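Peptidase M3B, oligoendopeptidase F (Enterococcus faecium, PDB 2QR4) probably hydrolyses short peptides at internal bonds as a zinc-dependent oligoendopeptidase of the M3 family. Local coordinates at residues 439-450 against 495-506. Residues are numbered along the deposited sequence; the frame is centred on the assembly and turned at random.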
loop_
_atom_site.group_PDB
_atom_site.type_symbol
_atom_site.label_atom_id
_atom_site.label_comp_id
_atom_site.label_asym_id
_atom_site.label_seq_id
_atom_site.Cartn_x
_atom_site.Cartn_y
_atom_site.Cartn_z
ATOM N N GLN A 439 24.741 9.373 -0.437
ATOM C CA GLN A 439 24.187 8.125 0.066
ATOM C C GLN A 439 24.057 8.163 1.579
ATOM O O GLN A 439 23.079 7.663 2.149
ATOM C CB GLN A 439 25.011 6.932 -0.389
ATOM C CG GLN A 439 25.117 6.817 -1.926
ATOM C CD GLN A 439 23.761 6.954 -2.637
ATOM O OE1 GLN A 439 23.644 7.673 -3.622
ATOM N NE2 GLN A 439 22.747 6.247 -2.148
ATOM N N THR A 440 25.014 8.796 2.240
ATOM C CA THR A 440 24.910 8.918 3.683
ATOM C C THR A 440 23.766 9.848 4.101
ATOM O O THR A 440 23.086 9.582 5.087
ATOM C CB THR A 440 26.224 9.345 4.293
ATOM O OG1 THR A 440 27.182 8.319 4.027
ATOM C CG2 THR A 440 26.083 9.532 5.803
ATOM N N GLN A 441 23.553 10.922 3.338
ATOM C CA GLN A 441 22.398 11.791 3.525
ATOM C C GLN A 441 21.124 10.935 3.523
ATOM O O GLN A 441 20.282 11.047 4.424
ATOM C CB GLN A 441 22.323 12.838 2.404
ATOM C CG GLN A 441 21.242 13.941 2.611
ATOM C CD GLN A 441 21.128 14.888 1.414
ATOM O OE1 GLN A 441 21.993 14.915 0.541
ATOM N NE2 GLN A 441 20.047 15.647 1.359
ATOM N N PHE A 442 21.010 10.078 2.508
ATOM C CA PHE A 442 19.881 9.178 2.361
ATOM C C PHE A 442 19.813 8.246 3.564
ATOM O O PHE A 442 18.734 8.013 4.101
ATOM C CB PHE A 442 19.978 8.358 1.055
ATOM C CG PHE A 442 19.821 9.181 -0.215
ATOM C CD1 PHE A 442 19.278 10.456 -0.181
ATOM C CD2 PHE A 442 20.171 8.646 -1.451
ATOM C CE1 PHE A 442 19.125 11.203 -1.345
ATOM C CE2 PHE A 442 20.017 9.381 -2.625
ATOM C CZ PHE A 442 19.491 10.670 -2.572
ATOM N N ALA A 443 20.966 7.724 3.996
ATOM C CA ALA A 443 20.982 6.772 5.103
ATOM C C ALA A 443 20.512 7.425 6.384
ATOM O O ALA A 443 19.835 6.792 7.206
ATOM C CB ALA A 443 22.364 6.141 5.295
ATOM N N GLU A 444 20.878 8.692 6.547
ATOM C CA GLU A 444 20.477 9.469 7.713
ATOM C C GLU A 444 18.969 9.722 7.695
ATOM O O GLU A 444 18.306 9.596 8.726
ATOM C CB GLU A 444 21.259 10.789 7.797
ATOM C CG GLU A 444 21.054 11.553 9.128
ATOM C CD GLU A 444 21.990 12.766 9.297
ATOM O OE1 GLU A 444 22.948 12.940 8.514
ATOM O OE2 GLU A 444 21.771 13.551 10.235
ATOM N N PHE A 445 18.427 10.054 6.523
ATOM C CA PHE A 445 16.992 10.279 6.404
ATOM C C PHE A 445 16.230 8.979 6.605
ATOM O O PHE A 445 15.203 8.945 7.286
ATOM C CB PHE A 445 16.632 10.913 5.064
ATOM C CG PHE A 445 15.267 11.543 5.045
ATOM C CD1 PHE A 445 14.992 12.650 5.832
ATOM C CD2 PHE A 445 14.251 11.019 4.245
ATOM C CE1 PHE A 445 13.730 13.228 5.827
ATOM C CE2 PHE A 445 12.988 11.595 4.225
ATOM C CZ PHE A 445 12.725 12.700 5.018
ATOM N N GLU A 446 16.729 7.895 6.032
ATOM C CA GLU A 446 16.053 6.613 6.216
ATOM C C GLU A 446 15.906 6.287 7.690
ATOM O O GLU A 446 14.826 5.917 8.148
ATOM C CB GLU A 446 16.765 5.480 5.488
ATOM C CG GLU A 446 16.105 4.126 5.680
ATOM C CD GLU A 446 16.629 3.058 4.708
ATOM O OE1 GLU A 446 17.751 3.212 4.180
ATOM O OE2 GLU A 446 15.913 2.056 4.476
ATOM N N HIS A 447 16.984 6.455 8.446
ATOM C CA HIS A 447 16.934 6.133 9.861
ATOM C C HIS A 447 16.001 7.089 10.591
ATOM O O HIS A 447 15.227 6.670 11.454
ATOM C CB HIS A 447 18.326 6.141 10.491
ATOM C CG HIS A 447 18.368 5.497 11.840
ATOM N ND1 HIS A 447 18.996 6.073 12.923
ATOM C CD2 HIS A 447 17.842 4.332 12.286
ATOM C CE1 HIS A 447 18.870 5.285 13.975
ATOM N NE2 HIS A 447 18.173 4.222 13.615
ATOM N N PHE A 448 16.080 8.371 10.238
ATOM C CA PHE A 448 15.212 9.406 10.819
ATOM C C PHE A 448 13.728 9.046 10.654
ATOM O O PHE A 448 12.950 9.174 11.590
ATOM C CB PHE A 448 15.539 10.767 10.196
ATOM C CG PHE A 448 14.528 11.849 10.487
ATOM C CD1 PHE A 448 14.630 12.626 11.630
ATOM C CD2 PHE A 448 13.494 12.110 9.594
ATOM C CE1 PHE A 448 13.717 13.646 11.886
ATOM C CE2 PHE A 448 12.560 13.122 9.851
ATOM C CZ PHE A 448 12.681 13.896 10.996
HETATM N N MSE A 449 13.346 8.559 9.477
HETATM C CA MSE A 449 11.960 8.155 9.246
HETATM C C MSE A 449 11.522 6.992 10.136
HETATM O O MSE A 449 10.409 7.005 10.651
HETATM C CB MSE A 449 11.729 7.775 7.777
HETATM C CG MSE A 449 11.596 8.963 6.849
HETATM SE SE MSE A 449 11.123 8.399 5.023
HETATM C CE MSE A 449 12.740 7.368 4.570
ATOM N N HIS A 450 12.373 5.976 10.294
ATOM C CA HIS A 450 12.018 4.840 11.141
ATOM C C HIS A 450 11.897 5.230 12.616
ATOM O O HIS A 450 10.928 4.860 13.282
ATOM C CB HIS A 450 13.013 3.694 11.004
ATOM C CG HIS A 450 12.997 3.023 9.669
ATOM N ND1 HIS A 450 12.309 1.853 9.436
ATOM C CD2 HIS A 450 13.607 3.339 8.502
ATOM C CE1 HIS A 450 12.477 1.488 8.178
ATOM N NE2 HIS A 450 13.263 2.371 7.592
ATOM N N HIS A 495 15.347 3.575 -3.222
ATOM C CA HIS A 495 16.092 2.865 -2.189
ATOM C C HIS A 495 15.456 2.945 -0.827
ATOM O O HIS A 495 15.755 2.123 0.038
ATOM C CB HIS A 495 17.539 3.336 -2.128
ATOM C CG HIS A 495 18.344 2.904 -3.308
ATOM N ND1 HIS A 495 18.507 3.693 -4.428
ATOM C CD2 HIS A 495 18.998 1.747 -3.563
ATOM C CE1 HIS A 495 19.248 3.047 -5.311
ATOM N NE2 HIS A 495 19.562 1.867 -4.809
ATOM N N PHE A 496 14.568 3.916 -0.636
ATOM C CA PHE A 496 13.887 4.042 0.646
ATOM C C PHE A 496 12.870 2.936 0.838
ATOM O O PHE A 496 12.380 2.759 1.948
ATOM C CB PHE A 496 13.198 5.390 0.776
ATOM C CG PHE A 496 14.135 6.522 1.020
ATOM C CD1 PHE A 496 15.318 6.316 1.726
ATOM C CD2 PHE A 496 13.834 7.798 0.563
ATOM C CE1 PHE A 496 16.190 7.369 1.971
ATOM C CE2 PHE A 496 14.706 8.857 0.794
ATOM C CZ PHE A 496 15.880 8.641 1.508
ATOM N N TYR A 497 12.541 2.225 -0.247
ATOM C CA TYR A 497 11.637 1.048 -0.211
ATOM C C TYR A 497 12.413 -0.283 -0.114
ATOM O O TYR A 497 11.863 -1.368 -0.316
ATOM C CB TYR A 497 10.709 1.015 -1.446
ATOM C CG TYR A 497 9.733 2.167 -1.494
ATOM C CD1 TYR A 497 8.470 2.063 -0.902
ATOM C CD2 TYR A 497 10.081 3.376 -2.109
ATOM C CE1 TYR A 497 7.570 3.122 -0.941
ATOM C CE2 TYR A 497 9.183 4.449 -2.147
ATOM C CZ TYR A 497 7.930 4.309 -1.567
ATOM O OH TYR A 497 7.051 5.365 -1.580
ATOM N N TYR A 498 13.703 -0.195 0.169
ATOM C CA TYR A 498 14.469 -1.378 0.515
ATOM C C TYR A 498 14.414 -1.444 2.033
ATOM O O TYR A 498 13.372 -1.162 2.626
ATOM C CB TYR A 498 15.896 -1.254 0.001
ATOM C CG TYR A 498 15.996 -1.370 -1.510
ATOM C CD1 TYR A 498 14.900 -1.090 -2.323
ATOM C CD2 TYR A 498 17.180 -1.749 -2.124
ATOM C CE1 TYR A 498 14.975 -1.191 -3.703
ATOM C CE2 TYR A 498 17.267 -1.854 -3.512
ATOM C CZ TYR A 498 16.158 -1.571 -4.289
ATOM O OH TYR A 498 16.237 -1.676 -5.654
ATOM N N ASN A 499 15.520 -1.782 2.674
ATOM C CA ASN A 499 15.507 -1.951 4.122
ATOM C C ASN A 499 16.891 -1.645 4.708
ATOM O O ASN A 499 17.669 -2.546 5.015
ATOM C CB ASN A 499 15.068 -3.388 4.468
ATOM C CG ASN A 499 14.705 -3.562 5.934
ATOM O OD1 ASN A 499 14.577 -2.587 6.677
ATOM N ND2 ASN A 499 14.540 -4.810 6.357
ATOM N N TYR A 500 17.203 -0.373 4.847
ATOM C CA TYR A 500 18.520 0.008 5.316
ATOM C C TYR A 500 19.610 -0.532 4.396
ATOM O O TYR A 500 20.530 -1.228 4.818
ATOM C CB TYR A 500 18.718 -0.487 6.737
ATOM C CG TYR A 500 18.034 0.381 7.756
ATOM C CD1 TYR A 500 18.608 1.576 8.173
ATOM C CD2 TYR A 500 16.822 0.012 8.309
ATOM C CE1 TYR A 500 17.991 2.370 9.106
ATOM C CE2 TYR A 500 16.202 0.802 9.253
ATOM C CZ TYR A 500 16.792 1.981 9.649
ATOM O OH TYR A 500 16.187 2.773 10.602
ATOM N N TYR A 501 19.502 -0.171 3.130
ATOM C CA TYR A 501 20.402 -0.647 2.107
ATOM C C TYR A 501 21.458 0.391 1.728
ATOM O O TYR A 501 22.641 0.054 1.627
ATOM C CB TYR A 501 19.579 -1.021 0.891
ATOM C CG TYR A 501 20.320 -1.600 -0.274
ATOM C CD1 TYR A 501 20.550 -2.958 -0.355
ATOM C CD2 TYR A 501 20.720 -0.797 -1.332
ATOM C CE1 TYR A 501 21.189 -3.512 -1.440
ATOM C CE2 TYR A 501 21.359 -1.330 -2.428
ATOM C CZ TYR A 501 21.593 -2.697 -2.479
ATOM O OH TYR A 501 22.230 -3.262 -3.562
ATOM N N VAL A 502 21.044 1.648 1.544
ATOM C CA VAL A 502 21.949 2.670 0.974
ATOM C C VAL A 502 23.250 2.970 1.722
ATOM O O VAL A 502 24.229 3.335 1.085
ATOM C CB VAL A 502 21.252 4.029 0.729
ATOM C CG1 VAL A 502 20.323 3.943 -0.438
ATOM C CG2 VAL A 502 20.543 4.498 1.983
ATOM N N PHE A 503 23.271 2.843 3.049
ATOM C CA PHE A 503 24.483 3.205 3.792
ATOM C C PHE A 503 25.658 2.370 3.345
ATOM O O PHE A 503 26.811 2.770 3.505
ATOM C CB PHE A 503 24.306 3.067 5.303
ATOM C CG PHE A 503 24.459 1.661 5.825
ATOM C CD1 PHE A 503 25.600 1.291 6.533
ATOM C CD2 PHE A 503 23.439 0.718 5.657
ATOM C CE1 PHE A 503 25.738 -0.016 7.042
ATOM C CE2 PHE A 503 23.558 -0.580 6.157
ATOM C CZ PHE A 503 24.709 -0.959 6.844
ATOM N N GLN A 504 25.373 1.205 2.782
ATOM C CA GLN A 504 26.455 0.323 2.373
ATOM C C GLN A 504 27.283 0.887 1.224
ATOM O O GLN A 504 28.445 0.517 1.062
ATOM C CB GLN A 504 25.931 -1.079 2.069
ATOM C CG GLN A 504 25.632 -1.838 3.353
ATOM C CD GLN A 504 24.840 -3.106 3.140
ATOM O OE1 GLN A 504 23.658 -3.067 2.787
ATOM N NE2 GLN A 504 25.485 -4.245 3.377
ATOM N N TYR A 505 26.702 1.792 0.441
ATOM C CA TYR A 505 27.477 2.433 -0.614
ATOM C C TYR A 505 28.628 3.226 0.001
ATOM O O TYR A 505 29.728 3.201 -0.504
ATOM C CB TYR A 505 26.618 3.369 -1.464
ATOM C CG TYR A 505 25.601 2.686 -2.347
ATOM C CD1 TYR A 505 25.980 1.798 -3.338
ATOM C CD2 TYR A 505 24.257 2.966 -2.209
ATOM C CE1 TYR A 505 25.028 1.187 -4.153
ATOM C CE2 TYR A 505 23.316 2.375 -3.010
ATOM C CZ TYR A 505 23.688 1.496 -3.970
ATOM O OH TYR A 505 22.688 0.927 -4.724
ATOM N N SER A 506 28.354 3.919 1.097
ATOM C CA SER A 506 29.326 4.818 1.710
ATOM C C SER A 506 30.380 4.103 2.550
ATOM O O SER A 506 31.531 4.541 2.610
ATOM C CB SER A 506 28.601 5.848 2.571
ATOM O OG SER A 506 27.514 6.391 1.857
HETATM O O HOH W 1 13.279 1.688 4.237
HETATM O O HOH W 2 20.617 2.917 5.041
HETATM O O HOH W 3 18.132 1.785 1.827
#
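E446 reaches from its helix to the loop around Y500 and takes a hydrogen bond from the backbone N of Y500. The bond is 2.8 Å from Y500 N to E446 OE2. It meets the carboxylate from above its plane, 46° out of it. The E446 chain is extended, with CG anti to the backbone N (chi1 179°), and this carries the buried carboxylate across to the loop. Waters 2 and 3 donate to E446 OE1. Water 3 links E446 OE1 to H495 O and Y501 N, and water 1 lies 2.7 Å from both E446 OE2 and F496 O. Water 2 lies 3.0 Å from E446 OE1 and weakly accepts from F503 N. E446 thus grips the irregular chain through one direct bond and, through waters, further backbone groups.

F496 packs on one flank of E446. The terminal CE of selenomethionine M449 sits over one face of the F496 ring, 4.0 Å from the ring centroid, a CH-pi contact. A bend at the end of the M449 chain turns its CE onto that face. F442 and F445 complete an aromatic cluster with F496, and F445 CD2 lies 4.0 Å from F496 CZ. On the other flank, the Y500 ring comes over one face of the H450 imidazole, centroids 4.6 Å apart and planes at 33°.

Further along, V502 CG2 packs on A443 and the CB of F442. A443 CB meets F503 CB at 3.6 Å, where the backbones come close. S506 OG lies beside T440 OG1, and they bond to T435 O and V436 O respectively.

The contact joins helix 418-454 to the loop leading into helix 503-520, within the mostly helical M3 peptidase fold. Helix 208-228 packs on M449, helix 461-476 on F442, and helix 246-258 on F503 and S506.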